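Local coordinates for protein 2-oxoglutarate dehydrogenase E3 component (PDB 2YQU) that probably reoxidises protein-bound dihydrolipoyl groups with NAD(+), using one bound FAD per subunit and a redox-active disulfide, as the E3 component of 2-oxoglutarate dehydrogenase, at residues Ile297-Ile300 against Gly301-Arg305; Leu269-Asn273 against Ala274-Thr278; Val29-Glu33 against Lys34-Gly38; Pro141-Pro144 against Pro145-Val149; Ile284-Asp287 against Glu288-Thr292. One frame throughout, in Å; residues are numbered along the deposited sequence.

Interaction 1: residues Ile297-Ile300 against Gly301-Arg305. With FAD (flavin-adenine dinucleotide), chain D.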
# COMPACT_ATOMS: atom_id res chain seq x y z
N ILE A 297 -26.49 15.70 23.85
CA ILE A 297 -26.36 16.04 22.44
C ILE A 297 -24.89 16.08 22.11
O ILE A 297 -24.13 16.82 22.74
CB ILE A 297 -27.00 17.39 22.12
CG1 ILE A 297 -28.46 17.40 22.57
CG2 ILE A 297 -26.93 17.65 20.62
CD1 ILE A 297 -29.16 18.69 22.28
N TYR A 298 -24.50 15.27 21.14
CA TYR A 298 -23.12 15.16 20.69
C TYR A 298 -23.01 15.75 19.29
O TYR A 298 -24.00 15.88 18.58
CB TYR A 298 -22.71 13.70 20.64
CG TYR A 298 -22.60 12.98 21.97
CD1 TYR A 298 -23.73 12.75 22.76
CD2 TYR A 298 -21.39 12.49 22.41
CE1 TYR A 298 -23.63 12.07 23.97
CE2 TYR A 298 -21.28 11.80 23.62
CZ TYR A 298 -22.40 11.60 24.39
OH TYR A 298 -22.29 10.92 25.59
N ALA A 299 -21.80 16.10 18.88
CA ALA A 299 -21.55 16.57 17.51
C ALA A 299 -20.21 16.05 17.02
O ALA A 299 -19.26 15.94 17.79
CB ALA A 299 -21.58 18.08 17.46
N ILE A 300 -20.15 15.73 15.73
CA ILE A 300 -19.00 15.05 15.12
C ILE A 300 -18.78 15.49 13.67
O ILE A 300 -19.65 16.06 13.03
CB ILE A 300 -19.21 13.52 15.11
CG1 ILE A 300 -20.46 13.15 14.28
CG2 ILE A 300 -19.30 12.96 16.54
CD1 ILE A 300 -20.60 11.67 13.92
N GLY A 301 -17.61 15.14 13.15
CA GLY A 301 -17.30 15.34 11.76
C GLY A 301 -17.00 16.77 11.38
O GLY A 301 -16.51 17.56 12.19
N ASP A 302 -17.30 17.11 10.13
CA ASP A 302 -17.00 18.42 9.59
C ASP A 302 -17.68 19.58 10.32
O ASP A 302 -17.25 20.71 10.16
CB ASP A 302 -17.42 18.50 8.11
CG ASP A 302 -16.48 17.78 7.18
OD1 ASP A 302 -16.63 17.98 5.94
OD2 ASP A 302 -15.58 17.01 7.56
N VAL A 303 -18.74 19.31 11.09
CA VAL A 303 -19.43 20.37 11.81
C VAL A 303 -18.73 20.80 13.12
O VAL A 303 -19.08 21.81 13.70
CB VAL A 303 -20.92 20.02 12.08
CG1 VAL A 303 -21.08 19.18 13.35
CG2 VAL A 303 -21.75 21.29 12.17
N VAL A 304 -17.74 20.03 13.57
CA VAL A 304 -16.96 20.37 14.75
C VAL A 304 -15.48 20.54 14.38
O VAL A 304 -15.09 20.32 13.24
CB VAL A 304 -17.12 19.33 15.90
CG1 VAL A 304 -18.60 19.10 16.21
CG2 VAL A 304 -16.45 18.02 15.55
N ARG A 305 -14.68 20.96 15.35
CA ARG A 305 -13.25 21.22 15.15
C ARG A 305 -12.51 19.98 14.65
O ARG A 305 -12.95 18.86 14.86
CB ARG A 305 -12.59 21.72 16.44
CG ARG A 305 -12.23 20.64 17.48
CD ARG A 305 -13.42 20.03 18.19
NE ARG A 305 -13.05 18.94 19.09
CZ ARG A 305 -12.97 17.66 18.74
NH1 ARG A 305 -13.21 17.27 17.49
NH2 ARG A 305 -12.64 16.75 19.65
PA FAD D . -21.19 14.87 5.47
O1A FAD D . -21.17 16.17 4.76
O2A FAD D . -20.49 13.74 4.69
O5B FAD D . -22.70 14.48 5.81
C5B FAD D . -23.57 15.47 6.32
C4B FAD D . -24.97 15.10 5.86
O4B FAD D . -25.89 15.81 6.67
C3B FAD D . -25.25 15.51 4.42
O3B FAD D . -25.63 14.38 3.66
C2B FAD D . -26.39 16.51 4.52
O2B FAD D . -27.32 16.35 3.48
C1B FAD D . -26.99 16.20 5.88
N9A FAD D . -27.65 17.29 6.59
C8A FAD D . -27.13 18.52 6.93
N7A FAD D . -28.06 19.20 7.64
C5A FAD D . -29.16 18.42 7.75
C6A FAD D . -30.39 18.61 8.37
N6A FAD D . -30.66 19.66 9.14
N1A FAD D . -31.30 17.59 8.30
C2A FAD D . -31.04 16.40 7.66
N3A FAD D . -29.81 16.22 7.06
C4A FAD D . -28.91 17.22 7.11
N1 FAD D . -12.43 13.19 2.85
C2 FAD D . -11.54 12.15 3.00
O2 FAD D . -11.27 11.70 4.12
N3 FAD D . -10.93 11.61 1.90
C4 FAD D . -11.19 12.11 0.64
O4 FAD D . -10.78 11.46 -0.31
C4X FAD D . -12.10 13.15 0.46
N5 FAD D . -12.37 13.65 -0.80
C5X FAD D . -13.28 14.70 -0.94
C6 FAD D . -13.55 15.20 -2.21
C7 FAD D . -14.47 16.25 -2.37
C7M FAD D . -14.81 16.70 -3.77
C8 FAD D . -15.11 16.79 -1.26
C8M FAD D . -16.31 17.69 -1.41
C9 FAD D . -14.83 16.29 0.01
C9A FAD D . -13.91 15.25 0.18
N10 FAD D . -13.62 14.75 1.45
C10 FAD D . -12.72 13.70 1.58
C1' FAD D . -14.16 15.37 2.71
C2' FAD D . -15.35 14.53 3.19
O2' FAD D . -16.36 14.48 2.19
C3' FAD D . -15.92 15.02 4.51
O3' FAD D . -14.87 15.14 5.46
C4' FAD D . -16.94 14.03 5.07
O4' FAD D . -18.00 13.86 4.15
C5' FAD D . -17.46 14.50 6.43
O5' FAD D . -18.47 13.63 6.90
P FAD D . -19.65 14.18 7.84
O1P FAD D . -20.50 13.02 8.27
O2P FAD D . -19.11 15.06 8.95
O3P FAD D . -20.55 15.15 6.92
O HOH W 1 -20.52 16.45 10.63

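Interaction 2: residues Leu269-Asn273 against Ala274-Thr278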
# COMPACT_ATOMS: atom_id res chain seq x y z
N LEU A 269 -31.16 24.11 11.12
CA LEU A 269 -31.12 23.18 12.26
C LEU A 269 -31.76 23.77 13.51
O LEU A 269 -32.10 23.05 14.45
CB LEU A 269 -29.66 22.78 12.53
CG LEU A 269 -29.34 21.56 13.39
CD1 LEU A 269 -30.08 20.31 12.93
CD2 LEU A 269 -27.82 21.33 13.39
N SER A 270 -31.92 25.09 13.54
CA SER A 270 -32.42 25.81 14.72
C SER A 270 -31.73 25.33 16.00
O SER A 270 -32.39 24.90 16.95
CB SER A 270 -33.94 25.68 14.85
OG SER A 270 -34.59 26.21 13.72
N LEU A 271 -30.40 25.37 16.01
CA LEU A 271 -29.60 24.97 17.16
C LEU A 271 -30.03 25.65 18.45
O LEU A 271 -29.97 25.06 19.53
CB LEU A 271 -28.12 25.27 16.92
CG LEU A 271 -27.36 24.33 15.99
CD1 LEU A 271 -25.99 24.90 15.67
CD2 LEU A 271 -27.23 22.94 16.62
N GLU A 272 -30.44 26.91 18.33
CA GLU A 272 -30.92 27.70 19.46
C GLU A 272 -32.04 27.03 20.27
O GLU A 272 -32.12 27.19 21.48
CB GLU A 272 -31.33 29.12 19.01
CG GLU A 272 -32.63 29.24 18.22
CD GLU A 272 -32.51 28.88 16.74
OE1 GLU A 272 -33.56 28.78 16.07
OE2 GLU A 272 -31.39 28.70 16.24
N ASN A 273 -32.90 26.26 19.61
CA ASN A 273 -33.97 25.53 20.29
C ASN A 273 -33.47 24.40 21.18
O ASN A 273 -34.17 23.95 22.07
CB ASN A 273 -34.99 24.99 19.28
CG ASN A 273 -35.75 26.10 18.56
OD1 ASN A 273 -35.73 27.26 18.98
ND2 ASN A 273 -36.43 25.74 17.47
N ALA A 274 -32.25 23.93 20.93
CA ALA A 274 -31.60 22.94 21.79
C ALA A 274 -30.72 23.57 22.86
O ALA A 274 -30.17 22.87 23.69
CB ALA A 274 -30.78 21.99 20.95
N GLY A 275 -30.60 24.90 22.84
CA GLY A 275 -29.77 25.64 23.77
C GLY A 275 -28.32 25.66 23.32
O GLY A 275 -27.41 25.80 24.13
N LEU A 276 -28.12 25.53 22.01
CA LEU A 276 -26.79 25.43 21.42
C LEU A 276 -26.52 26.60 20.49
O LEU A 276 -27.44 27.23 19.97
CB LEU A 276 -26.65 24.13 20.64
CG LEU A 276 -26.88 22.85 21.42
CD1 LEU A 276 -26.86 21.64 20.49
CD2 LEU A 276 -25.84 22.71 22.52
N SER A 277 -25.24 26.86 20.27
CA SER A 277 -24.82 27.87 19.30
C SER A 277 -23.51 27.47 18.63
O SER A 277 -22.79 26.58 19.10
CB SER A 277 -24.68 29.23 19.98
OG SER A 277 -23.77 29.18 21.06
N THR A 278 -23.22 28.14 17.53
CA THR A 278 -21.96 27.95 16.82
C THR A 278 -20.94 29.00 17.22
O THR A 278 -21.30 30.10 17.66
CB THR A 278 -22.19 28.02 15.30
OG1 THR A 278 -22.89 29.22 14.95
CG2 THR A 278 -23.12 26.90 14.84

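Interaction 3: residues Val29-Glu33 against Lys34-Gly38. With FAD (flavin-adenine dinucleotide), chain D.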
# COMPACT_ATOMS: atom_id res chain seq x y z
N VAL A 29 -32.29 7.91 11.97
CA VAL A 29 -31.41 8.80 11.22
C VAL A 29 -32.27 9.70 10.32
O VAL A 29 -33.12 9.21 9.58
CB VAL A 29 -30.42 7.99 10.34
CG1 VAL A 29 -29.48 8.92 9.57
CG2 VAL A 29 -29.60 7.03 11.20
N VAL A 30 -32.05 11.01 10.41
CA VAL A 30 -32.68 11.96 9.51
C VAL A 30 -31.64 12.46 8.51
O VAL A 30 -30.56 12.90 8.90
CB VAL A 30 -33.28 13.17 10.27
CG1 VAL A 30 -34.24 13.94 9.37
CG2 VAL A 30 -33.97 12.73 11.55
N GLU A 31 -31.96 12.38 7.23
CA GLU A 31 -31.09 12.88 6.17
C GLU A 31 -31.96 13.55 5.10
O GLU A 31 -32.95 12.95 4.64
CB GLU A 31 -30.28 11.72 5.58
CG GLU A 31 -29.58 11.99 4.26
CD GLU A 31 -28.55 13.10 4.34
OE1 GLU A 31 -28.75 14.16 3.71
OE2 GLU A 31 -27.51 12.92 5.01
N LYS A 32 -31.60 14.77 4.72
CA LYS A 32 -32.42 15.57 3.80
C LYS A 32 -32.23 15.17 2.34
O LYS A 32 -33.16 15.31 1.55
CB LYS A 32 -32.18 17.07 4.01
CG LYS A 32 -30.76 17.56 3.73
CD LYS A 32 -30.66 19.07 3.89
CE LYS A 32 -29.24 19.56 3.69
NZ LYS A 32 -28.94 19.77 2.25
N GLU A 33 -31.05 14.68 1.97
CA GLU A 33 -30.81 14.20 0.61
C GLU A 33 -31.34 12.78 0.42
O GLU A 33 -31.38 11.99 1.35
CB GLU A 33 -29.31 14.24 0.29
CG GLU A 33 -28.66 15.61 0.45
CD GLU A 33 -29.32 16.68 -0.40
OE1 GLU A 33 -29.57 16.42 -1.59
OE2 GLU A 33 -29.59 17.78 0.13
N LYS A 34 -31.74 12.46 -0.81
CA LYS A 34 -32.36 11.16 -1.08
C LYS A 34 -31.45 9.98 -0.77
O LYS A 34 -31.88 9.02 -0.14
CB LYS A 34 -32.83 11.10 -2.54
CG LYS A 34 -33.30 9.73 -3.01
CD LYS A 34 -34.10 9.86 -4.30
CE LYS A 34 -34.23 8.53 -5.04
NZ LYS A 34 -35.63 8.30 -5.51
N ALA A 35 -30.20 10.04 -1.23
CA ALA A 35 -29.24 8.96 -1.02
C ALA A 35 -28.45 9.16 0.27
O ALA A 35 -28.18 10.30 0.67
CB ALA A 35 -28.29 8.85 -2.20
N LEU A 36 -28.09 8.06 0.91
CA LEU A 36 -27.30 8.08 2.12
C LEU A 36 -25.83 8.16 1.74
O LEU A 36 -25.48 7.96 0.58
CB LEU A 36 -27.57 6.82 2.94
CG LEU A 36 -29.03 6.59 3.32
CD1 LEU A 36 -29.22 5.23 4.00
CD2 LEU A 36 -29.53 7.71 4.21
N GLY A 37 -24.98 8.44 2.72
CA GLY A 37 -23.53 8.43 2.54
C GLY A 37 -22.87 9.79 2.62
O GLY A 37 -21.65 9.89 2.62
N GLY A 38 -23.69 10.84 2.66
CA GLY A 38 -23.21 12.19 2.85
C GLY A 38 -22.45 12.80 1.70
O GLY A 38 -22.51 12.33 0.56
PA FAD D . -21.19 14.87 5.47
O1A FAD D . -21.17 16.17 4.76
O2A FAD D . -20.49 13.74 4.69
O5B FAD D . -22.70 14.48 5.81
C5B FAD D . -23.57 15.47 6.32
C4B FAD D . -24.97 15.10 5.86
O4B FAD D . -25.89 15.81 6.67
C3B FAD D . -25.25 15.51 4.42
O3B FAD D . -25.63 14.38 3.66
C2B FAD D . -26.39 16.51 4.52
O2B FAD D . -27.32 16.35 3.48
C1B FAD D . -26.99 16.20 5.88
N9A FAD D . -27.65 17.29 6.59
C8A FAD D . -27.13 18.52 6.93
N7A FAD D . -28.06 19.20 7.64
C5A FAD D . -29.16 18.42 7.75
C6A FAD D . -30.39 18.61 8.37
N6A FAD D . -30.66 19.66 9.14
N1A FAD D . -31.30 17.59 8.30
C2A FAD D . -31.04 16.40 7.66
N3A FAD D . -29.81 16.22 7.06
C4A FAD D . -28.91 17.22 7.11
N1 FAD D . -12.43 13.19 2.85
C2 FAD D . -11.54 12.15 3.00
O2 FAD D . -11.27 11.70 4.12
N3 FAD D . -10.93 11.61 1.90
C4 FAD D . -11.19 12.11 0.64
O4 FAD D . -10.78 11.46 -0.31
C4X FAD D . -12.10 13.15 0.46
N5 FAD D . -12.37 13.65 -0.80
C5X FAD D . -13.28 14.70 -0.94
C6 FAD D . -13.55 15.20 -2.21
C7 FAD D . -14.47 16.25 -2.37
C7M FAD D . -14.81 16.70 -3.77
C8 FAD D . -15.11 16.79 -1.26
C8M FAD D . -16.31 17.69 -1.41
C9 FAD D . -14.83 16.29 0.01
C9A FAD D . -13.91 15.25 0.18
N10 FAD D . -13.62 14.75 1.45
C10 FAD D . -12.72 13.70 1.58
C1' FAD D . -14.16 15.37 2.71
C2' FAD D . -15.35 14.53 3.19
O2' FAD D . -16.36 14.48 2.19
C3' FAD D . -15.92 15.02 4.51
O3' FAD D . -14.87 15.14 5.46
C4' FAD D . -16.94 14.03 5.07
O4' FAD D . -18.00 13.86 4.15
C5' FAD D . -17.46 14.50 6.43
O5' FAD D . -18.47 13.63 6.90
P FAD D . -19.65 14.18 7.84
O1P FAD D . -20.50 13.02 8.27
O2P FAD D . -19.11 15.06 8.95
O3P FAD D . -20.55 15.15 6.92

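Interaction 4: residues Pro141-Pro144 against Pro145-Val149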
# COMPACT_ATOMS: atom_id res chain seq x y z
N PRO A 141 -19.46 23.89 0.63
CA PRO A 141 -18.47 24.76 0.01
C PRO A 141 -18.54 26.19 0.55
O PRO A 141 -19.63 26.73 0.72
CB PRO A 141 -18.85 24.73 -1.47
CG PRO A 141 -19.47 23.41 -1.64
CD PRO A 141 -20.27 23.19 -0.39
N LEU A 142 -17.38 26.77 0.84
CA LEU A 142 -17.26 28.16 1.23
C LEU A 142 -17.29 28.99 -0.04
O LEU A 142 -16.45 28.83 -0.92
CB LEU A 142 -15.94 28.42 1.96
CG LEU A 142 -15.68 29.85 2.45
CD1 LEU A 142 -16.49 30.15 3.70
CD2 LEU A 142 -14.20 30.07 2.73
N ILE A 143 -18.28 29.86 -0.15
CA ILE A 143 -18.41 30.74 -1.29
C ILE A 143 -18.29 32.17 -0.79
O ILE A 143 -19.27 32.75 -0.30
CB ILE A 143 -19.75 30.52 -2.01
CG1 ILE A 143 -19.86 29.05 -2.47
CG2 ILE A 143 -19.87 31.47 -3.21
CD1 ILE A 143 -21.12 28.75 -3.25
N PRO A 144 -17.10 32.76 -0.89
CA PRO A 144 -16.92 34.17 -0.51
C PRO A 144 -17.83 35.07 -1.34
O PRO A 144 -18.17 34.72 -2.47
CB PRO A 144 -15.45 34.44 -0.82
CG PRO A 144 -14.80 33.09 -0.81
CD PRO A 144 -15.83 32.16 -1.36
N PRO A 145 -18.24 36.22 -0.80
CA PRO A 145 -19.18 37.10 -1.51
C PRO A 145 -18.67 37.60 -2.86
O PRO A 145 -19.49 37.92 -3.72
CB PRO A 145 -19.38 38.27 -0.53
CG PRO A 145 -18.93 37.77 0.78
CD PRO A 145 -17.85 36.76 0.52
N TRP A 146 -17.35 37.66 -3.05
CA TRP A 146 -16.77 38.09 -4.33
C TRP A 146 -16.80 37.03 -5.42
O TRP A 146 -16.56 37.33 -6.58
CB TRP A 146 -15.33 38.60 -4.14
CG TRP A 146 -14.43 37.75 -3.31
CD1 TRP A 146 -14.06 37.98 -2.02
CD2 TRP A 146 -13.78 36.53 -3.69
NE1 TRP A 146 -13.22 36.99 -1.57
CE2 TRP A 146 -13.03 36.08 -2.58
CE3 TRP A 146 -13.75 35.76 -4.87
CZ2 TRP A 146 -12.27 34.92 -2.60
CZ3 TRP A 146 -12.99 34.60 -4.89
CH2 TRP A 146 -12.26 34.19 -3.77
N ALA A 147 -17.09 35.78 -5.05
CA ALA A 147 -17.22 34.70 -6.02
C ALA A 147 -18.67 34.51 -6.42
O ALA A 147 -19.48 34.05 -5.62
CB ALA A 147 -16.65 33.41 -5.45
N GLN A 148 -18.99 34.89 -7.65
CA GLN A 148 -20.35 34.75 -8.17
C GLN A 148 -20.50 33.37 -8.80
O GLN A 148 -20.28 33.18 -9.99
CB GLN A 148 -20.66 35.87 -9.17
CG GLN A 148 -20.59 37.27 -8.55
CD GLN A 148 -20.70 38.39 -9.57
OE1 GLN A 148 -19.98 39.39 -9.48
NE2 GLN A 148 -21.60 38.24 -10.54
N VAL A 149 -20.86 32.40 -7.96
CA VAL A 149 -21.05 31.02 -8.37
C VAL A 149 -22.43 30.86 -8.99
O VAL A 149 -23.44 31.08 -8.32
CB VAL A 149 -20.91 30.08 -7.15
CG1 VAL A 149 -21.26 28.62 -7.51
CG2 VAL A 149 -19.51 30.17 -6.58

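Interaction 5: residues Ile284-Asp287 against Glu288-Thr292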
# COMPACT_ATOMS: atom_id res chain seq x y z
N ILE A 284 -19.84 23.70 15.93
CA ILE A 284 -20.49 23.44 17.21
C ILE A 284 -19.40 23.02 18.18
O ILE A 284 -18.73 22.00 17.96
CB ILE A 284 -21.54 22.31 17.07
CG1 ILE A 284 -22.63 22.70 16.07
CG2 ILE A 284 -22.16 21.98 18.45
CD1 ILE A 284 -23.51 21.57 15.63
N PRO A 285 -19.19 23.80 19.23
CA PRO A 285 -18.19 23.43 20.24
C PRO A 285 -18.52 22.10 20.92
O PRO A 285 -19.66 21.86 21.26
CB PRO A 285 -18.26 24.59 21.25
CG PRO A 285 -18.86 25.72 20.49
CD PRO A 285 -19.83 25.09 19.56
N VAL A 286 -17.52 21.25 21.05
CA VAL A 286 -17.66 19.99 21.78
C VAL A 286 -16.47 19.76 22.70
O VAL A 286 -15.40 20.36 22.52
CB VAL A 286 -17.82 18.79 20.81
CG1 VAL A 286 -19.13 18.87 20.07
CG2 VAL A 286 -16.66 18.70 19.82
N ASP A 287 -16.65 18.89 23.69
CA ASP A 287 -15.58 18.54 24.62
C ASP A 287 -14.84 17.30 24.10
O ASP A 287 -15.03 16.91 22.95
CB ASP A 287 -16.12 18.35 26.05
CG ASP A 287 -17.14 17.22 26.17
OD1 ASP A 287 -18.00 17.31 27.08
OD2 ASP A 287 -17.16 16.22 25.43
N GLU A 288 -13.98 16.71 24.93
CA GLU A 288 -13.15 15.60 24.48
C GLU A 288 -13.91 14.29 24.25
O GLU A 288 -13.37 13.36 23.67
CB GLU A 288 -11.98 15.37 25.45
CG GLU A 288 -12.35 15.23 26.92
CD GLU A 288 -11.16 14.85 27.78
OE1 GLU A 288 -10.90 15.54 28.79
OE2 GLU A 288 -10.47 13.86 27.43
N HIS A 289 -15.16 14.22 24.71
CA HIS A 289 -16.03 13.08 24.42
C HIS A 289 -17.08 13.39 23.35
O HIS A 289 -18.00 12.60 23.15
CB HIS A 289 -16.71 12.62 25.70
CG HIS A 289 -15.74 12.35 26.80
ND1 HIS A 289 -15.26 11.09 27.08
CD2 HIS A 289 -15.13 13.18 27.68
CE1 HIS A 289 -14.41 11.15 28.09
NE2 HIS A 289 -14.31 12.42 28.47
N LEU A 290 -16.90 14.52 22.68
CA LEU A 290 -17.75 14.98 21.58
C LEU A 290 -19.14 15.42 22.03
O LEU A 290 -20.06 15.52 21.22
CB LEU A 290 -17.82 13.92 20.46
CG LEU A 290 -16.43 13.56 19.93
CD1 LEU A 290 -16.42 12.21 19.28
CD2 LEU A 290 -15.94 14.65 18.97
N ARG A 291 -19.30 15.72 23.32
CA ARG A 291 -20.55 16.28 23.82
C ARG A 291 -20.56 17.79 23.60
O ARG A 291 -19.55 18.47 23.83
CB ARG A 291 -20.71 16.05 25.33
CG ARG A 291 -20.80 14.63 25.78
CD ARG A 291 -20.73 14.49 27.31
NE ARG A 291 -19.42 14.90 27.81
CZ ARG A 291 -18.98 14.70 29.06
NH1 ARG A 291 -19.73 14.07 29.96
NH2 ARG A 291 -17.77 15.13 29.41
N THR A 292 -21.71 18.32 23.20
CA THR A 292 -21.93 19.75 23.22
C THR A 292 -22.13 20.16 24.67
O THR A 292 -22.01 19.33 25.59
CB THR A 292 -23.17 20.15 22.39
OG1 THR A 292 -24.35 19.59 23.00
CG2 THR A 292 -23.14 19.55 20.98

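Interaction 1: residues Ile297-Ile300 against Gly301-Arg305
Between Ala299 and Val304 the backbone leaves strand 297-299, swings through positive phi at Gly301 (76°) and curls into a turn closed by Val304 N giving a 3.1 Å hydrogen bond to Gly301 O. This is the glycine-aspartate signature at the end of the last strand of the parallel FAD-binding sheet, Rossmann-like in type. The turn folds Val304 back against the strand: with chi1 at -53°, its CG1 sits beside the backbone N and presses on Ala299 CB at 3.4 Å, tighter than ordinary carbon contact. Val303 turns CG1 onto Ile300 O, 3.4 Å away. Gly301 passes close to the FAD pyrophosphate, its CA 3.4 Å from FAD O2P, where a CB would clash with that oxygen. The next amide, Asp302 N, donates to FAD O2P at 3.0 Å and 159°. The Asp302 carboxylate reaches the ribityl chain: OD2 accepts from FAD O3' at 2.9 Å, while OD1 is held by Ser139 OG, from another residue of the FAD site, which helps fix the carboxylate's rotation. A water bridges strand end and phosphate, donating to Ile300 O and to FAD O2P, its oxygen 2.6 Å from each.

Interaction 2: residues Leu269-Asn273 against Ala274-Thr278
Leu271 and Leu276 lean together at a slant, Leu271 CD2 lying 4.1 Å from Leu276 CD1, whereas Leu271 meets Thr278 nearly at a right angle. In the second encounter it is the other branch that touches: Leu271 CD1 reaches Thr278 CG2 at 3.6 Å, so the two methyls of one leucine serve two partners. Its chi1 of -77° sets CG beside the backbone N, which carries CD1 and CD2 toward Thr278 and Leu276. Nearer the backbone, Leu271 CB rests on Leu276 O at 3.7 Å. The backbone that brings these side chains together is a Schellman motif ending a short run of helical backbone angles (271-273). Leu276 N donates to Leu271 O at 3.1 Å and Gly275 N to Glu272 O at 3.1 Å, with Gly275 at the positive phi (84°) that the motif needs and that favours glycine. Ala274 N also bonds Leu271 O, at 2.9 Å; it and Leu276 N approach from opposite faces of the carbonyl plane, gripping the oxygen from both sides. The apolar pair of Leu271 and Leu276 is the hydrophobic bridge that often accompanies this motif. Asn273 ND2 bonds Phe113 O. The chemistry is thus divided: the turn's amides of 274-276 are spent on the carbonyls of Leu271 and Glu272, while leucine methyls press on Ile135 of strand 133-135 in the FAD-domain sheet.

Interaction 3: residues Val29-Glu33 against Lys34-Gly38
Glu31 stands at the end of strand 27-31 with its base turned toward the loop 34-38 and its tip on FAD. Its CB and CG pass Leu36, whose CD2 lies 4.3 Å from Glu31 CG, and the same CG is 4.2 Å from Ala35 O; these are loose contacts. CG lies anti to the backbone N (chi1 166°), and a bend at chi2 (62°) then turns the carboxylate onto the adenosine ribose. There the two oxygens divide the diol: Glu31 OE1 accepts from FAD O2B at 2.6 Å, and OE2 from FAD O3B at 2.7 Å. Each oxygen has a further donor. Glu33 N reaches the anti lone pair of Glu31 OE1 at 2.9 Å in a nearly straight bond (166°), and Ala9 N, in the glycine-rich turn, bonds OE2. Four donors therefore fix the carboxylate's rotation and would favour its ionised form. Beside it Lys32 lies across one face of the adenine, CG 3.7 Å from FAD N3A, and bends at its end so that NZ forms a salt bridge with Glu33 OE2 at 3.0 Å. Glu33 CG in turn touches FAD O2B at 3.4 Å. The loop beyond is tied down by Arg106, which binds the backbone oxygens of Glu31, Glu33 and Lys34. An acidic residue closing the second strand and hydrogen-bonded to both ribose hydroxyls, together with a glycine-rich turn that fits the GxGxxG pattern, is characteristic of the dinucleotide-binding beta-alpha-beta fold.

Interaction 4: residues Pro141-Pro144 against Pro145-Val149
A CH-pi contact between Pro144 and Trp146, folded round a surface turn, marks the loop between strands 139-141 and 154-155. Pro144 CB stands over one face of the Trp146 indole, 3.6 Å from the centroid of the five-membered ring and 23° off its normal. The ring atom nearest Pro144 CB is Trp146 CE2 at 3.4 Å, and Pro144 CG overhangs the CE2-CZ2 rim of the six-membered ring, 3.6 Å from Trp146 CZ2. With chi1 at 46°, Trp146 CG lies between its own N and carbonyl carbon, which folds the ring back toward the proline. The backbone is a type I beta turn from Pro144 to Ala147, closed by Ala147 N donating to Pro144 O at 3.0 Å. This loop leads from the FAD-binding domain into the NAD(+)-binding domain, where strand 154-155 edges a second parallel sheet. Replacing Trp146 by an alanine would probably uncover Pro144 CB and CG and open a gap beside Val231, an NAD(+)-site residue that the indole touches. Beyond the turn, an inverse gamma turn centred on Gln148 brings the chain back to Ile143. Ile143 CG2 meets Ala147 O and also Val149 CG2, the latter at 3.6 Å, with the two side chains crossing at about a right angle.

Interaction 5: residues Ile284-Asp287 against Glu288-Thr292
The Asp287 carboxylate is met on both faces and at its edge by residues 289-291. His289 N and Arg291 N approach Asp287 OD2 from opposite sides of its plane, at 2.9 Å and 3.0 Å, each well above that plane. Asp287 OD1 turns its syn lone pair to Arg291 NE, a salt bridge of 2.9 Å that lies at the guanidinium edge but tilted 28° from its plane; Arg291 NH2 adds a weak bond to the same oxygen. The two flat groups stand 61° apart, so this is no coplanar two-pronged pairing. What brings Asp287 into place is chi1 of 62°, which folds the carboxylate back over the loop. The bond from His289 N defines an Asx turn, set within a type I beta turn closed by Leu290 N on Asp287 O at 3.0 Å. Leu290, at positive phi, is the first residue of a G1 beta bulge with Arg291, opposite Asp287, and Asp287 N returns to Arg291 O at 2.9 Å, completing a hairpin-like reversal just before strand 297-299. Exchanging Asp287 for an alanine would probably leave the amides of His289 and Arg291 without their shared acceptor and set the guanidinium free to turn. Away from the charges, Val286 CG2 leans on Leu290 CD2, and Ile284 CG2 packs on Thr292 CG2 at 3.6 Å.

Interactions 1 and 5 lie closest, their centres about 7 Å apart, and are joined through strand 297-299: Thr292 OG1 lies 2.8 Å from Ile297 O, and Ala299 N 3.0 Å from Leu290 O, both probable hydrogen bonds. Interaction 2 packs on the same strand, with Ala274 CB 3.9 Å from Ile297 CD1, and meets interaction 5 where Leu271 CD1 lies 4.0 Å from Ile284 CG1. Interactions 1 and 3, about 17 Å apart between centres, share FAD without touching, one holding the ribityl chain and pyrophosphate, the other the adenosine ribose. Interaction 4 stands apart, about 24 Å from interaction 1 between centres, beside the NAD(+) site rather than the flavin.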